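Local structure of serine protease inhibitor 2 (Anopheles gambiae, 3PZF) at residues G231-L235 with Y247-N252; P373-F377 with A389-E393. The protein inhibits the CLIP-domain serine proteases that lead to phenoloxidase activation, and so restrains melanization in mosquito hemolymph. All blocks are in the same frame, centred on the assembly; numbering follows the deposited sequence.

Overall arrangement
Following the chain from its N terminus, interaction 1 comes first: the strand entered at residues 231-235 turns back after 238, and residues 247-252 return beside it, closing a hairpin. More than a hundred residues later interaction 2 repeats the pattern, residues 373-377 running out and 389-393 running back. The two hairpins lie in series, neither nested nor crossed. Space reunites what sequence separates: strand 244-251 of the first hairpin pairs antiparallel with strand 374-380 of the second, Tyr-247 and Ile-249 giving their N-H groups to Phe-377 and Ile-375. The four neighbouring strands form the antiparallel core of serpin sheet B.

Interaction 1. Residues G231-L235 with Y247-N252; sequences GAQIL and YFILPN
At the edge of the Tyr-247 ring, near its plane, lies the CG2 methyl of Ile-234, 4.2 Å from CD2, while the ring of Phe-377 meets it, the two planes about 15° apart. The Phe-248 ring has Leu-235 O at its edge, and Leu-235 CD2 lies 4.2 Å from Phe-248 CD2. The amide planes of Gln-233 and Asn-252 are turned 54° apart; Asn-252 OD1 accepts from Asn-226, and Gln-233 NE2 donates to Tyr-224 and Ile-367.

Between these groups runs the antiparallel 232-238/244-251 hairpin of serpin sheet B. Gln-233 and Leu-250 exchange two N-H...O bonds, each 2.8 Å from N to O, and Leu-235 and Phe-248 do likewise. Beyond the last rung, Asn-252 N donates to Gly-231 O at 2.9 Å. Gly-231, with its positive phi, suits a G1 beta bulge, in which it and Ala-232 face Ser-227.

Ile-234 and Ile-249 lie side by side, their CG1 atoms 4.0 Å apart. Small Ala-232 fits next to Ile-249, whose CG2, anti to the backbone N, reaches its CB at 3.6 Å. This face packs on helices 257-263 and 266-274; Leu-235, Phe-248 and Leu-250 meet Phe-368 on the other.

A water 2.6 Å from Gln-233 OE1 can also bridge to Leu-250 O, though its acceptors outnumber its protons. Backbone polar groups thus satisfy one another between apolar faces, while side-chain amides and water gather at the Gly-231/Asn-252 end.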
loop_
_atom_site.group_PDB
_atom_site.type_symbol
_atom_site.label_atom_id
_atom_site.label_comp_id
_atom_site.label_asym_id
_atom_site.label_seq_id
_atom_site.Cartn_x
_atom_site.Cartn_y
_atom_site.Cartn_z
ATOM N N GLY A 231 3.758 23.014 -0.327
ATOM C CA GLY A 231 5.092 23.291 -0.828
ATOM C C GLY A 231 5.552 22.246 -1.831
ATOM O O GLY A 231 6.711 21.843 -1.830
ATOM N N ALA A 232 4.655 21.829 -2.717
ATOM C CA ALA A 232 4.951 20.721 -3.625
ATOM C C ALA A 232 4.047 20.750 -4.837
ATOM O O ALA A 232 2.892 21.189 -4.745
ATOM C CB ALA A 232 4.727 19.373 -2.881
ATOM N N GLN A 233 4.550 20.239 -5.956
ATOM C CA GLN A 233 3.714 20.032 -7.126
ATOM C C GLN A 233 3.016 18.715 -6.998
ATOM O O GLN A 233 3.578 17.748 -6.458
ATOM C CB GLN A 233 4.558 20.047 -8.394
ATOM C CG GLN A 233 5.053 21.469 -8.798
ATOM C CD GLN A 233 6.129 21.359 -9.863
ATOM O OE1 GLN A 233 7.210 20.813 -9.599
ATOM N NE2 GLN A 233 5.828 21.843 -11.078
ATOM N N ILE A 234 1.767 18.667 -7.442
ATOM C CA ILE A 234 1.068 17.399 -7.452
ATOM C C ILE A 234 0.588 17.087 -8.857
ATOM O O ILE A 234 0.068 17.958 -9.541
ATOM C CB ILE A 234 -0.119 17.436 -6.465
ATOM C CG1 ILE A 234 0.395 17.857 -5.075
ATOM C CG2 ILE A 234 -0.761 16.089 -6.410
ATOM C CD1 ILE A 234 -0.686 17.963 -4.004
ATOM N N LEU A 235 0.733 15.833 -9.269
ATOM C CA LEU A 235 0.384 15.397 -10.630
ATOM C C LEU A 235 -0.394 14.091 -10.590
ATOM O O LEU A 235 -0.077 13.208 -9.799
ATOM C CB LEU A 235 1.681 15.182 -11.448
ATOM C CG LEU A 235 1.523 14.523 -12.822
ATOM C CD1 LEU A 235 0.992 15.529 -13.880
ATOM C CD2 LEU A 235 2.865 13.963 -13.323
ATOM N N TYR A 247 -0.798 9.207 -8.213
ATOM C CA TYR A 247 -0.499 10.605 -7.917
ATOM C C TYR A 247 0.945 10.756 -7.484
ATOM O O TYR A 247 1.498 9.854 -6.849
ATOM C CB TYR A 247 -1.389 11.107 -6.789
ATOM C CG TYR A 247 -2.800 11.481 -7.183
ATOM C CD1 TYR A 247 -3.816 10.523 -7.198
ATOM C CD2 TYR A 247 -3.134 12.809 -7.522
ATOM C CE1 TYR A 247 -5.138 10.875 -7.549
ATOM C CE2 TYR A 247 -4.450 13.155 -7.853
ATOM C CZ TYR A 247 -5.437 12.190 -7.875
ATOM O OH TYR A 247 -6.745 12.592 -8.197
ATOM N N PHE A 248 1.571 11.880 -7.864
ATOM C CA PHE A 248 2.956 12.172 -7.499
ATOM C C PHE A 248 2.958 13.487 -6.750
ATOM O O PHE A 248 2.364 14.454 -7.226
ATOM C CB PHE A 248 3.834 12.322 -8.761
ATOM C CG PHE A 248 3.851 11.087 -9.632
ATOM C CD1 PHE A 248 4.878 10.162 -9.525
ATOM C CD2 PHE A 248 2.799 10.821 -10.509
ATOM C CE1 PHE A 248 4.874 9.012 -10.297
ATOM C CE2 PHE A 248 2.798 9.664 -11.287
ATOM C CZ PHE A 248 3.849 8.767 -11.189
ATOM N N ILE A 249 3.631 13.537 -5.606
ATOM C CA ILE A 249 3.812 14.798 -4.877
ATOM C C ILE A 249 5.302 15.102 -4.835
ATOM O O ILE A 249 6.058 14.385 -4.177
ATOM C CB ILE A 249 3.259 14.715 -3.454
ATOM C CG1 ILE A 249 1.744 14.413 -3.501
ATOM C CG2 ILE A 249 3.556 16.007 -2.678
ATOM C CD1 ILE A 249 1.117 14.088 -2.098
ATOM N N LEU A 250 5.695 16.164 -5.548
ATOM C CA LEU A 250 7.104 16.507 -5.754
ATOM C C LEU A 250 7.374 17.798 -5.002
ATOM O O LEU A 250 6.901 18.866 -5.409
ATOM C CB LEU A 250 7.376 16.697 -7.247
ATOM C CG LEU A 250 8.781 17.214 -7.639
ATOM C CD1 LEU A 250 9.866 16.175 -7.337
ATOM C CD2 LEU A 250 8.797 17.582 -9.112
ATOM N N PRO A 251 8.115 17.715 -3.889
ATOM C CA PRO A 251 8.398 18.908 -3.078
ATOM C C PRO A 251 9.080 19.977 -3.945
ATOM O O PRO A 251 9.909 19.627 -4.766
ATOM C CB PRO A 251 9.392 18.386 -2.017
ATOM C CG PRO A 251 9.049 16.906 -1.878
ATOM C CD PRO A 251 8.660 16.475 -3.284
ATOM N N ASN A 252 8.686 21.234 -3.810
ATOM C CA ASN A 252 9.403 22.302 -4.471
ATOM C C ASN A 252 10.858 22.228 -4.038
ATOM O O ASN A 252 11.183 21.629 -3.004
ATOM C CB ASN A 252 8.804 23.658 -4.081
ATOM C CG ASN A 252 7.337 23.801 -4.472
ATOM O OD1 ASN A 252 6.834 23.182 -5.432
ATOM N ND2 ASN A 252 6.644 24.655 -3.739
HETATM O O HOH W 1 7.993 20.996 -7.121
#

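Interaction 2. Residues P373-F377 with A389-E393; sequences PFIFF and AGKIE
Phe-374 and Ile-392 form a hydrogen-bonded pair of unequal halves: Ile-392 N reaches Phe-374 O at 2.9 Å, whereas the return bond from Phe-374 N to Ile-392 O is weak at 3.3 Å. The next such pair is held firmly both ways. Phe-376 N donates to Gly-390 O at 2.9 Å, and Gly-390 N reaches Phe-376 O at 2.8 Å. The alternate residues turn their backbone polar groups outward: those of Ile-375 and Phe-377 are met by strand 244-251, while Ala-389 and Lys-391 bond with Leu-43 and Val-41.

Lys-391 is buried, yet its ammonium is well supplied. Its extended chain makes a salt bridge within 389-393, NZ lying 3.0 Å from the anti lone pair of Glu-393 OE2, and NZ also donates to the carbonyls of His-37 and Phe-34. The carboxylate's other oxygen, OE1, bonds with Thr-206 and lies beside the Pro-373 ring.

On the face shared with Ile-392, the rings of Phe-374 and Phe-376 come over the partner strand, CG lying between N and C (chi1 57° and 64°); the Phe-377 ring, on the other face, leads away. Two CH-pi contacts result: Ile-392 CB lies over the Phe-374 face, 3.9 Å from its centroid, and Gly-390 CA over that of Phe-376 at 4.0 Å, a place that suits a residue without a side chain.

Phe-374, Phe-376 and Ile-392 face strand 277-295, notably Phe-288, while Ile-375 packs against helix 257-263; strand 244-251 flanks 374-380, and strand 41-43 flanks 386-392.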
loop_
_atom_site.group_PDB
_atom_site.type_symbol
_atom_site.label_atom_id
_atom_site.label_comp_id
_atom_site.label_asym_id
_atom_site.label_seq_id
_atom_site.Cartn_x
_atom_site.Cartn_y
_atom_site.Cartn_z
ATOM N N PRO A 373 13.743 13.634 -4.783
ATOM C CA PRO A 373 12.832 12.650 -4.160
ATOM C C PRO A 373 11.366 13.111 -4.140
ATOM O O PRO A 373 11.071 14.308 -4.098
ATOM C CB PRO A 373 13.370 12.531 -2.725
ATOM C CG PRO A 373 14.868 12.717 -2.894
ATOM C CD PRO A 373 14.932 13.881 -3.949
ATOM N N PHE A 374 10.460 12.147 -4.212
ATOM C CA PHE A 374 9.035 12.479 -4.256
ATOM C C PHE A 374 8.225 11.363 -3.666
ATOM O O PHE A 374 8.741 10.266 -3.439
ATOM C CB PHE A 374 8.605 12.744 -5.709
ATOM C CG PHE A 374 8.874 11.595 -6.665
ATOM C CD1 PHE A 374 10.066 11.550 -7.408
ATOM C CD2 PHE A 374 7.930 10.598 -6.862
ATOM C CE1 PHE A 374 10.299 10.542 -8.305
ATOM C CE2 PHE A 374 8.154 9.566 -7.765
ATOM C CZ PHE A 374 9.372 9.532 -8.486
ATOM N N ILE A 375 6.950 11.675 -3.398
ATOM C CA ILE A 375 5.979 10.728 -2.839
ATOM C C ILE A 375 5.054 10.330 -3.962
ATOM O O ILE A 375 4.787 11.136 -4.843
ATOM C CB ILE A 375 5.179 11.451 -1.738
ATOM C CG1 ILE A 375 6.157 11.867 -0.623
ATOM C CG2 ILE A 375 3.971 10.562 -1.217
ATOM C CD1 ILE A 375 5.691 13.072 0.238
ATOM N N PHE A 376 4.578 9.087 -3.967
ATOM C CA PHE A 376 3.553 8.694 -4.913
ATOM C C PHE A 376 2.523 7.812 -4.207
ATOM O O PHE A 376 2.797 7.255 -3.127
ATOM C CB PHE A 376 4.155 7.950 -6.104
ATOM C CG PHE A 376 4.812 6.643 -5.737
ATOM C CD1 PHE A 376 6.184 6.582 -5.438
ATOM C CD2 PHE A 376 4.074 5.459 -5.716
ATOM C CE1 PHE A 376 6.784 5.368 -5.078
ATOM C CE2 PHE A 376 4.679 4.239 -5.365
ATOM C CZ PHE A 376 6.037 4.201 -5.050
ATOM N N PHE A 377 1.334 7.721 -4.791
ATOM C CA PHE A 377 0.322 6.783 -4.310
ATOM C C PHE A 377 -0.611 6.389 -5.449
ATOM O O PHE A 377 -0.719 7.103 -6.449
ATOM C CB PHE A 377 -0.442 7.294 -3.057
ATOM C CG PHE A 377 -1.241 8.556 -3.252
ATOM C CD1 PHE A 377 -0.667 9.803 -3.052
ATOM C CD2 PHE A 377 -2.606 8.494 -3.555
ATOM C CE1 PHE A 377 -1.436 10.972 -3.189
ATOM C CE2 PHE A 377 -3.364 9.677 -3.704
ATOM C CZ PHE A 377 -2.763 10.897 -3.513
ATOM N N ALA A 389 1.163 3.310 -1.472
ATOM C CA ALA A 389 1.785 4.596 -1.105
ATOM C C ALA A 389 3.281 4.365 -1.051
ATOM O O ALA A 389 3.732 3.297 -0.638
ATOM C CB ALA A 389 1.305 5.073 0.243
ATOM N N GLY A 390 4.082 5.345 -1.452
ATOM C CA GLY A 390 5.523 5.092 -1.406
ATOM C C GLY A 390 6.286 6.370 -1.609
ATOM O O GLY A 390 5.698 7.457 -1.810
ATOM N N LYS A 391 7.613 6.257 -1.561
ATOM C CA LYS A 391 8.430 7.398 -1.917
ATOM C C LYS A 391 9.650 6.905 -2.644
ATOM O O LYS A 391 10.053 5.755 -2.514
ATOM C CB LYS A 391 8.827 8.186 -0.675
ATOM C CG LYS A 391 9.610 7.361 0.324
ATOM C CD LYS A 391 10.253 8.237 1.371
ATOM C CE LYS A 391 11.117 7.371 2.300
ATOM N NZ LYS A 391 11.938 8.169 3.231
ATOM N N ILE A 392 10.203 7.791 -3.456
ATOM C CA ILE A 392 11.417 7.493 -4.202
ATOM C C ILE A 392 12.520 8.344 -3.614
ATOM O O ILE A 392 12.430 9.557 -3.622
ATOM C CB ILE A 392 11.212 7.852 -5.679
ATOM C CG1 ILE A 392 10.155 6.930 -6.295
ATOM C CG2 ILE A 392 12.524 7.766 -6.479
ATOM C CD1 ILE A 392 10.490 5.418 -6.156
ATOM N N GLU A 393 13.552 7.704 -3.071
ATOM C CA GLU A 393 14.758 8.406 -2.629
ATOM C C GLU A 393 15.925 8.210 -3.614
ATOM O O GLU A 393 16.849 9.035 -3.685
ATOM C CB GLU A 393 15.174 7.849 -1.262
ATOM C CG GLU A 393 14.212 8.131 -0.128
ATOM C CD GLU A 393 14.328 9.537 0.425
ATOM O OE1 GLU A 393 15.055 10.386 -0.170
ATOM O OE2 GLU A 393 13.678 9.794 1.459
#